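Local coordinates for mandelate racemase/muconate lactonizing enzyme family protein (Azoarcus sp., PDB 2QDE), which is of unknown specific function but belongs to the mandelate racemase/muconate lactonizing enzyme family of the enolase superfamily and holds a barium ion in its barrel domain, at residues L139-G142 with A148-E151; E151-V156 with A180-A185; G328-H333 with R339-D344. One frame throughout, in Å; residues are numbered along the deposited sequence.

Interaction 1 of 3, residues L139-G142 with A148-E151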
loop_
_atom_site.group_PDB
_atom_site.type_symbol
_atom_site.label_atom_id
_atom_site.label_comp_id
_atom_site.label_asym_id
_atom_site.label_seq_id
_atom_site.Cartn_x
_atom_site.Cartn_y
_atom_site.Cartn_z
ATOM N N LEU A 139 -13.528 37.611 0.801
ATOM C CA LEU A 139 -12.997 38.352 -0.345
ATOM C C LEU A 139 -11.480 38.373 -0.454
ATOM O O LEU A 139 -10.778 38.399 0.559
ATOM C CB LEU A 139 -13.505 39.793 -0.289
ATOM C CG LEU A 139 -14.006 40.432 -1.580
ATOM C CD1 LEU A 139 -15.278 39.723 -2.043
ATOM C CD2 LEU A 139 -14.278 41.915 -1.329
ATOM N N VAL A 140 -10.984 38.364 -1.691
ATOM C CA VAL A 140 -9.546 38.412 -1.962
ATOM C C VAL A 140 -9.145 39.884 -2.051
ATOM O O VAL A 140 -9.847 40.673 -2.675
ATOM C CB VAL A 140 -9.197 37.762 -3.322
ATOM C CG1 VAL A 140 -7.683 37.702 -3.492
ATOM C CG2 VAL A 140 -9.787 36.376 -3.409
ATOM N N LEU A 141 -8.015 40.255 -1.457
ATOM C CA LEU A 141 -7.586 41.652 -1.494
ATOM C C LEU A 141 -6.616 41.957 -2.639
ATOM O O LEU A 141 -5.934 41.067 -3.152
ATOM C CB LEU A 141 -6.940 42.043 -0.160
ATOM C CG LEU A 141 -7.747 41.747 1.109
ATOM C CD1 LEU A 141 -6.994 42.297 2.316
ATOM C CD2 LEU A 141 -9.132 42.373 1.021
ATOM N N GLY A 142 -6.562 43.228 -3.030
ATOM C CA GLY A 142 -5.676 43.634 -4.104
ATOM C C GLY A 142 -4.257 43.863 -3.628
ATOM O O GLY A 142 -4.021 44.131 -2.446
ATOM N N ALA A 148 -1.280 49.219 3.005
ATOM C CA ALA A 148 -2.488 49.483 2.228
ATOM C C ALA A 148 -3.394 48.253 2.216
ATOM O O ALA A 148 -4.614 48.356 2.397
ATOM C CB ALA A 148 -2.119 49.865 0.805
ATOM N N VAL A 149 -2.792 47.087 2.005
ATOM C CA VAL A 149 -3.548 45.841 1.966
ATOM C C VAL A 149 -4.310 45.651 3.275
ATOM O O VAL A 149 -5.444 45.168 3.284
ATOM C CB VAL A 149 -2.610 44.629 1.732
ATOM C CG1 VAL A 149 -3.411 43.341 1.718
ATOM C CG2 VAL A 149 -1.856 44.803 0.417
ATOM N N ALA A 150 -3.686 46.045 4.380
ATOM C CA ALA A 150 -4.304 45.913 5.688
ATOM C C ALA A 150 -5.492 46.861 5.839
ATOM O O ALA A 150 -6.467 46.537 6.525
ATOM C CB ALA A 150 -3.285 46.182 6.771
ATOM N N GLU A 151 -5.413 48.033 5.209
ATOM C CA GLU A 151 -6.517 48.994 5.286
ATOM C C GLU A 151 -7.722 48.467 4.504
ATOM O O GLU A 151 -8.871 48.665 4.910
ATOM C CB GLU A 151 -6.094 50.361 4.734
ATOM C CG GLU A 151 -4.818 50.905 5.366
ATOM C CD GLU A 151 -4.551 52.361 5.018
ATOM O OE1 GLU A 151 -4.619 52.715 3.809
ATOM O OE2 GLU A 151 -4.262 53.156 5.951
#

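Interaction 2 of 3, residues E151-V156 with A180-A185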
loop_
_atom_site.group_PDB
_atom_site.type_symbol
_atom_site.label_atom_id
_atom_site.label_comp_id
_atom_site.label_asym_id
_atom_site.label_seq_id
_atom_site.Cartn_x
_atom_site.Cartn_y
_atom_site.Cartn_z
ATOM N N GLU A 151 -5.413 48.033 5.209
ATOM C CA GLU A 151 -6.517 48.994 5.286
ATOM C C GLU A 151 -7.722 48.467 4.504
ATOM O O GLU A 151 -8.871 48.665 4.910
ATOM C CB GLU A 151 -6.094 50.361 4.734
ATOM C CG GLU A 151 -4.818 50.905 5.366
ATOM C CD GLU A 151 -4.551 52.361 5.018
ATOM O OE1 GLU A 151 -4.619 52.715 3.809
ATOM O OE2 GLU A 151 -4.262 53.156 5.951
ATOM N N GLU A 152 -7.469 47.799 3.381
ATOM C CA GLU A 152 -8.570 47.241 2.601
ATOM C C GLU A 152 -9.171 46.069 3.374
ATOM O O GLU A 152 -10.369 45.800 3.284
ATOM C CB GLU A 152 -8.088 46.765 1.224
ATOM C CG GLU A 152 -9.185 46.089 0.396
ATOM C CD GLU A 152 -8.767 45.776 -1.031
ATOM O OE1 GLU A 152 -7.550 45.804 -1.329
ATOM O OE2 GLU A 152 -9.666 45.492 -1.857
ATOM N N ALA A 153 -8.331 45.378 4.140
ATOM C CA ALA A 153 -8.780 44.244 4.940
ATOM C C ALA A 153 -9.820 44.711 5.960
ATOM O O ALA A 153 -10.880 44.106 6.105
ATOM C CB ALA A 153 -7.596 43.602 5.655
ATOM N N LEU A 154 -9.507 45.797 6.661
ATOM C CA LEU A 154 -10.413 46.352 7.652
ATOM C C LEU A 154 -11.712 46.833 7.009
ATOM O O LEU A 154 -12.786 46.641 7.565
ATOM C CB LEU A 154 -9.731 47.506 8.390
ATOM C CG LEU A 154 -8.592 47.106 9.333
ATOM C CD1 LEU A 154 -7.826 48.341 9.787
ATOM C CD2 LEU A 154 -9.176 46.363 10.529
ATOM N N ALA A 155 -11.613 47.451 5.836
ATOM C CA ALA A 155 -12.796 47.943 5.128
ATOM C C ALA A 155 -13.697 46.768 4.754
ATOM O O ALA A 155 -14.916 46.830 4.912
ATOM C CB ALA A 155 -12.378 48.696 3.867
ATOM N N VAL A 156 -13.082 45.699 4.258
ATOM C CA VAL A 156 -13.809 44.499 3.861
ATOM C C VAL A 156 -14.530 43.881 5.055
ATOM O O VAL A 156 -15.694 43.497 4.955
ATOM C CB VAL A 156 -12.851 43.450 3.260
ATOM C CG1 VAL A 156 -13.556 42.110 3.131
ATOM C CG2 VAL A 156 -12.367 43.924 1.894
ATOM N N ALA A 180 2.172 39.594 8.050
ATOM C CA ALA A 180 2.465 40.153 9.364
ATOM C C ALA A 180 1.586 41.371 9.629
ATOM O O ALA A 180 0.902 41.444 10.652
ATOM C CB ALA A 180 3.939 40.541 9.454
ATOM N N GLU A 181 1.607 42.323 8.696
ATOM C CA GLU A 181 0.820 43.548 8.819
ATOM C C GLU A 181 -0.691 43.304 8.846
ATOM O O GLU A 181 -1.390 43.774 9.750
ATOM C CB GLU A 181 1.171 44.509 7.676
ATOM C CG GLU A 181 0.149 45.627 7.465
ATOM C CD GLU A 181 0.136 46.658 8.589
ATOM O OE1 GLU A 181 0.768 46.412 9.644
ATOM O OE2 GLU A 181 -0.518 47.714 8.414
ATOM N N VAL A 182 -1.202 42.572 7.861
ATOM C CA VAL A 182 -2.632 42.296 7.810
ATOM C C VAL A 182 -3.128 41.621 9.095
ATOM O O VAL A 182 -4.171 42.004 9.639
ATOM C CB VAL A 182 -2.986 41.411 6.598
ATOM C CG1 VAL A 182 -4.484 41.149 6.561
ATOM C CG2 VAL A 182 -2.540 42.097 5.314
ATOM N N ARG A 183 -2.383 40.631 9.585
ATOM C CA ARG A 183 -2.758 39.919 10.809
ATOM C C ARG A 183 -2.863 40.846 12.017
ATOM O O ARG A 183 -3.795 40.730 12.816
ATOM C CB ARG A 183 -1.733 38.824 11.130
ATOM C CG ARG A 183 -1.968 38.090 12.458
ATOM C CD ARG A 183 -2.671 36.757 12.253
ATOM N NE ARG A 183 -4.119 36.888 12.257
ATOM C CZ ARG A 183 -4.968 35.960 11.819
ATOM N NH1 ARG A 183 -4.526 34.807 11.327
ATOM N NH2 ARG A 183 -6.271 36.190 11.881
ATOM N N ARG A 184 -1.893 41.749 12.156
ATOM C CA ARG A 184 -1.870 42.685 13.276
ATOM C C ARG A 184 -3.100 43.579 13.259
ATOM O O ARG A 184 -3.659 43.909 14.305
ATOM C CB ARG A 184 -0.617 43.567 13.223
ATOM C CG ARG A 184 -0.532 44.581 14.369
ATOM C CD ARG A 184 0.373 45.762 14.024
ATOM N NE ARG A 184 -0.094 46.477 12.834
ATOM C CZ ARG A 184 -1.213 47.199 12.768
ATOM N NH1 ARG A 184 -2.001 47.325 13.832
ATOM N NH2 ARG A 184 -1.558 47.790 11.628
ATOM N N ALA A 185 -3.518 43.960 12.060
ATOM C CA ALA A 185 -4.671 44.825 11.884
ATOM C C ALA A 185 -6.004 44.145 12.179
ATOM O O ALA A 185 -6.803 44.658 12.964
ATOM C CB ALA A 185 -4.677 45.389 10.463
#

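Interaction 3 of 3, residues G328-H333 with R339-D344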
loop_
_atom_site.group_PDB
_atom_site.type_symbol
_atom_site.label_atom_id
_atom_site.label_comp_id
_atom_site.label_asym_id
_atom_site.label_seq_id
_atom_site.Cartn_x
_atom_site.Cartn_y
_atom_site.Cartn_z
ATOM N N GLY A 328 -17.041 38.368 -8.589
ATOM C CA GLY A 328 -16.460 39.030 -9.745
ATOM C C GLY A 328 -16.869 40.484 -9.918
ATOM O O GLY A 328 -16.003 41.339 -10.126
ATOM N N PRO A 329 -18.173 40.803 -9.842
ATOM C CA PRO A 329 -18.664 42.177 -9.997
ATOM C C PRO A 329 -18.036 43.195 -9.043
ATOM O O PRO A 329 -17.814 44.347 -9.421
ATOM C CB PRO A 329 -20.169 42.032 -9.778
ATOM C CG PRO A 329 -20.453 40.654 -10.315
ATOM C CD PRO A 329 -19.302 39.866 -9.706
ATOM N N LEU A 330 -17.753 42.782 -7.809
ATOM C CA LEU A 330 -17.158 43.696 -6.836
ATOM C C LEU A 330 -15.719 44.051 -7.205
ATOM O O LEU A 330 -15.251 45.147 -6.907
ATOM C CB LEU A 330 -17.201 43.095 -5.423
ATOM C CG LEU A 330 -18.577 42.696 -4.876
ATOM C CD1 LEU A 330 -18.435 42.215 -3.434
ATOM C CD2 LEU A 330 -19.525 43.878 -4.940
ATOM N N HIS A 331 -15.014 43.126 -7.850
ATOM C CA HIS A 331 -13.635 43.386 -8.252
ATOM C C HIS A 331 -13.627 44.275 -9.497
ATOM O O HIS A 331 -12.842 45.221 -9.598
ATOM C CB HIS A 331 -12.898 42.069 -8.530
ATOM C CG HIS A 331 -12.797 41.173 -7.333
ATOM N ND1 HIS A 331 -13.186 39.850 -7.358
ATOM C CD2 HIS A 331 -12.355 41.410 -6.074
ATOM C CE1 HIS A 331 -12.988 39.311 -6.167
ATOM N NE2 HIS A 331 -12.484 40.235 -5.369
ATOM N N ILE A 332 -14.512 43.981 -10.445
ATOM C CA ILE A 332 -14.578 44.775 -11.667
ATOM C C ILE A 332 -14.971 46.228 -11.386
ATOM O O ILE A 332 -14.396 47.163 -11.956
ATOM C CB ILE A 332 -15.595 44.172 -12.678
ATOM C CG1 ILE A 332 -15.039 42.872 -13.264
ATOM C CG2 ILE A 332 -15.894 45.170 -13.798
ATOM C CD1 ILE A 332 -15.990 42.188 -14.231
ATOM N N HIS A 333 -15.943 46.414 -10.500
ATOM C CA HIS A 333 -16.428 47.752 -10.180
ATOM C C HIS A 333 -15.816 48.377 -8.927
ATOM O O HIS A 333 -16.314 49.375 -8.417
ATOM C CB HIS A 333 -17.951 47.712 -10.076
ATOM C CG HIS A 333 -18.619 47.258 -11.334
ATOM N ND1 HIS A 333 -18.727 48.059 -12.451
ATOM C CD2 HIS A 333 -19.159 46.064 -11.676
ATOM C CE1 HIS A 333 -19.302 47.378 -13.426
ATOM N NE2 HIS A 333 -19.573 46.164 -12.982
ATOM N N ARG A 339 -24.965 47.862 -4.675
ATOM C CA ARG A 339 -25.769 49.067 -4.865
ATOM C C ARG A 339 -24.864 50.123 -5.498
ATOM O O ARG A 339 -25.335 51.061 -6.134
ATOM C CB ARG A 339 -26.355 49.576 -3.538
ATOM C CG ARG A 339 -25.433 49.451 -2.348
ATOM C CD ARG A 339 -25.897 50.306 -1.169
ATOM N NE ARG A 339 -25.652 51.727 -1.423
ATOM C CZ ARG A 339 -25.702 52.679 -0.492
ATOM N NH1 ARG A 339 -25.992 52.373 0.769
ATOM N NH2 ARG A 339 -25.452 53.945 -0.825
ATOM N N ASP A 340 -23.556 49.947 -5.345
ATOM C CA ASP A 340 -22.605 50.889 -5.926
ATOM C C ASP A 340 -22.212 50.527 -7.360
ATOM O O ASP A 340 -21.185 50.997 -7.863
ATOM C CB ASP A 340 -21.348 50.985 -5.061
ATOM C CG ASP A 340 -21.613 51.664 -3.728
ATOM O OD1 ASP A 340 -22.536 52.521 -3.669
ATOM O OD2 ASP A 340 -20.894 51.354 -2.748
ATOM N N ILE A 341 -23.023 49.704 -8.021
ATOM C CA ILE A 341 -22.734 49.304 -9.397
ATOM C C ILE A 341 -23.841 49.784 -10.323
ATOM O O ILE A 341 -25.019 49.501 -10.088
ATOM C CB ILE A 341 -22.614 47.771 -9.517
ATOM C CG1 ILE A 341 -21.509 47.263 -8.581
ATOM C CG2 ILE A 341 -22.323 47.389 -10.963
ATOM C CD1 ILE A 341 -21.386 45.752 -8.541
ATOM N N ASP A 342 -23.471 50.490 -11.389
ATOM C CA ASP A 342 -24.477 51.010 -12.311
ATOM C C ASP A 342 -24.130 50.891 -13.790
ATOM O O ASP A 342 -24.907 51.326 -14.641
ATOM C CB ASP A 342 -24.758 52.482 -11.986
ATOM C CG ASP A 342 -23.540 53.370 -12.195
ATOM O OD1 ASP A 342 -22.396 52.889 -12.006
ATOM O OD2 ASP A 342 -23.723 54.557 -12.532
ATOM N N ASN A 343 -22.979 50.306 -14.105
ATOM C CA ASN A 343 -22.582 50.177 -15.500
ATOM C C ASN A 343 -22.025 48.791 -15.823
ATOM O O ASN A 343 -20.951 48.672 -16.402
ATOM C CB ASN A 343 -21.550 51.264 -15.833
ATOM C CG ASN A 343 -21.245 51.353 -17.325
ATOM O OD1 ASN A 343 -20.268 50.774 -17.815
ATOM N ND2 ASN A 343 -22.093 52.076 -18.057
ATOM N N ASP A 344 -22.768 47.749 -15.445
ATOM C CA ASP A 344 -22.365 46.361 -15.696
ATOM C C ASP A 344 -23.167 45.859 -16.896
ATOM O O ASP A 344 -24.259 46.369 -17.158
ATOM C CB ASP A 344 -22.684 45.490 -14.474
ATOM C CG ASP A 344 -22.020 44.124 -14.537
ATOM O OD1 ASP A 344 -20.790 44.049 -14.345
ATOM O OD2 ASP A 344 -22.725 43.125 -14.786
#

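Interaction 1 of 3, residues L139-G142 with A148-E151
Leu141 reaches from the region where strand 135-140 ends to Val149 on the following helix, where its CD1 methyl makes the leucine's share of the contact. This CD1 lies 3.4 Å from the backbone O of Val149 and 3.8 Å from Val149 CG1, so the same carbon meets the helix backbone and a side chain. The leucine is extended beyond its first bond, with CG anti to the carbonyl carbon (chi1 -52°) and CD1 continuing the line away from the chain (chi2 -176°), which carries that methyl across to the helix. Val149 uses its two branches separately. CG1, anti to the backbone N, meets the leucine, while CG2 turns to Gly142 and stands 3.7 Å from Gly142 O. A beta-branched residue suits this place because its short forked side chain serves two neighbours at once; leucine, longer, spans the gap from the strand. Around them Leu141 also packs on Val164 and Leu166 of the next strand, and Gly142 N is hydrogen-bonded to Glu152 OE1, which ties segment 139-142 to the helix. No hydrogen bond links the two segments. Packing a helix on the chain that leads into it from the preceding strand is characteristic of TIM-barrel beta-alpha-beta units.

Interaction 2 of 3, residues E151-V156 with A180-A185
Ala153 is the first residue along 151-156 to touch the neighbouring helix, its CB lying 4.1 Å from Val182 CG1. The methyl points toward helix 172-186, and its small size lets the backbones come close, with 7.1 Å between the CA atoms of Ala153 and Val182. Val182 presents the branch that stands anti to its own backbone N, and its side chain also packs on Val149 and on Leu192 of strand 192-195, so it meets both helix 146-159 and the sheet. Leu154 follows, nearer solvent. Its CB leaves the helix at an angle, but the longer side chain closes the distance: CD2 comes to 3.8 Å from Ala185 O, and CD1 lies 4.4 Å from Ala185 CB. The leucine thus lies against the backbone carbonyl as much as the methyl of Ala185, whose short side chain lets it reach the helix backbone. Beside this seam on the second helix, Arg184 forms a salt bridge with Glu181 OE1, which lies in the guanidinium plane at its edge, 3.3 Å from Arg184 NE, its hydrogen bonds weak. Helices 146-159 and 172-186 follow successive strands; their side-by-side packing belongs to the outer layer of a TIM-barrel-like domain.

Interaction 3 of 3, residues G328-H333 with R339-D344
His333, the first residue to leave helical geometry after helix 328-332, meets the loop 339-344 along its whole side chain. CB starts the contact, 3.9 Å from Ile341 CG1. With CG anti to the carbonyl carbon (chi1 -59°), the ring lies face-on to the isoleucine, whose CG2 sits over the centre of one face, 3.6 Å from the ring centroid, a CH-pi contact. On the opposite face lies CG2 of Ile332, so the imidazole is held between two methyls. CD2 makes the closest approach to Ile341 CG2, at 3.5 Å. At the ring edge CE1 faces the backbone O of Asn343, 3.6 Å away. NE2, at the tip, donates to Asp344 OD1 over 2.8 Å in a nearly straight hydrogen bond of 175°. The acceptor lies in the ring plane, but the carboxylate is turned 66° from it and is met on its anti side. Meanwhile Ile341 CD1 continues past the ring to Pro329 CB, at 4.1 Å, which suits a residue with two branches of unequal length. OD2 of Asp344 is hydrogen-bonded to Gly303 N and Ala346 N, so both oxygens are engaged, which should restrict rotation of the carboxylate and help position OD1 for the histidine. The geometry is consistent with a proton on NE2. Asp344 would probably stabilise the imidazolium form and raise the pKa of His333.

How the interactions relate
Interactions 1 and 2 are neighbours, their centres about 7 Å apart, and both are built on helix 146-159, with Glu151 common to the two. Interaction 1 packs that helix on Leu141 and Gly142, near the end of strand 135-140, and interaction 2 packs it on helix 172-186; Leu141 CD1 against Ala153 CB, at 3.6 Å, connects the two contacts directly. Interaction 3 comes much later in the chain, after strand 294-296 and helix 303-315. Its centre is about 17 Å from that of interaction 1 and about 23 Å from that of interaction 2. Leu139 nevertheless packs on Leu330 and His331, so the start of the barrel sheet and the late helix 328-332 are brought together, although far apart in sequence.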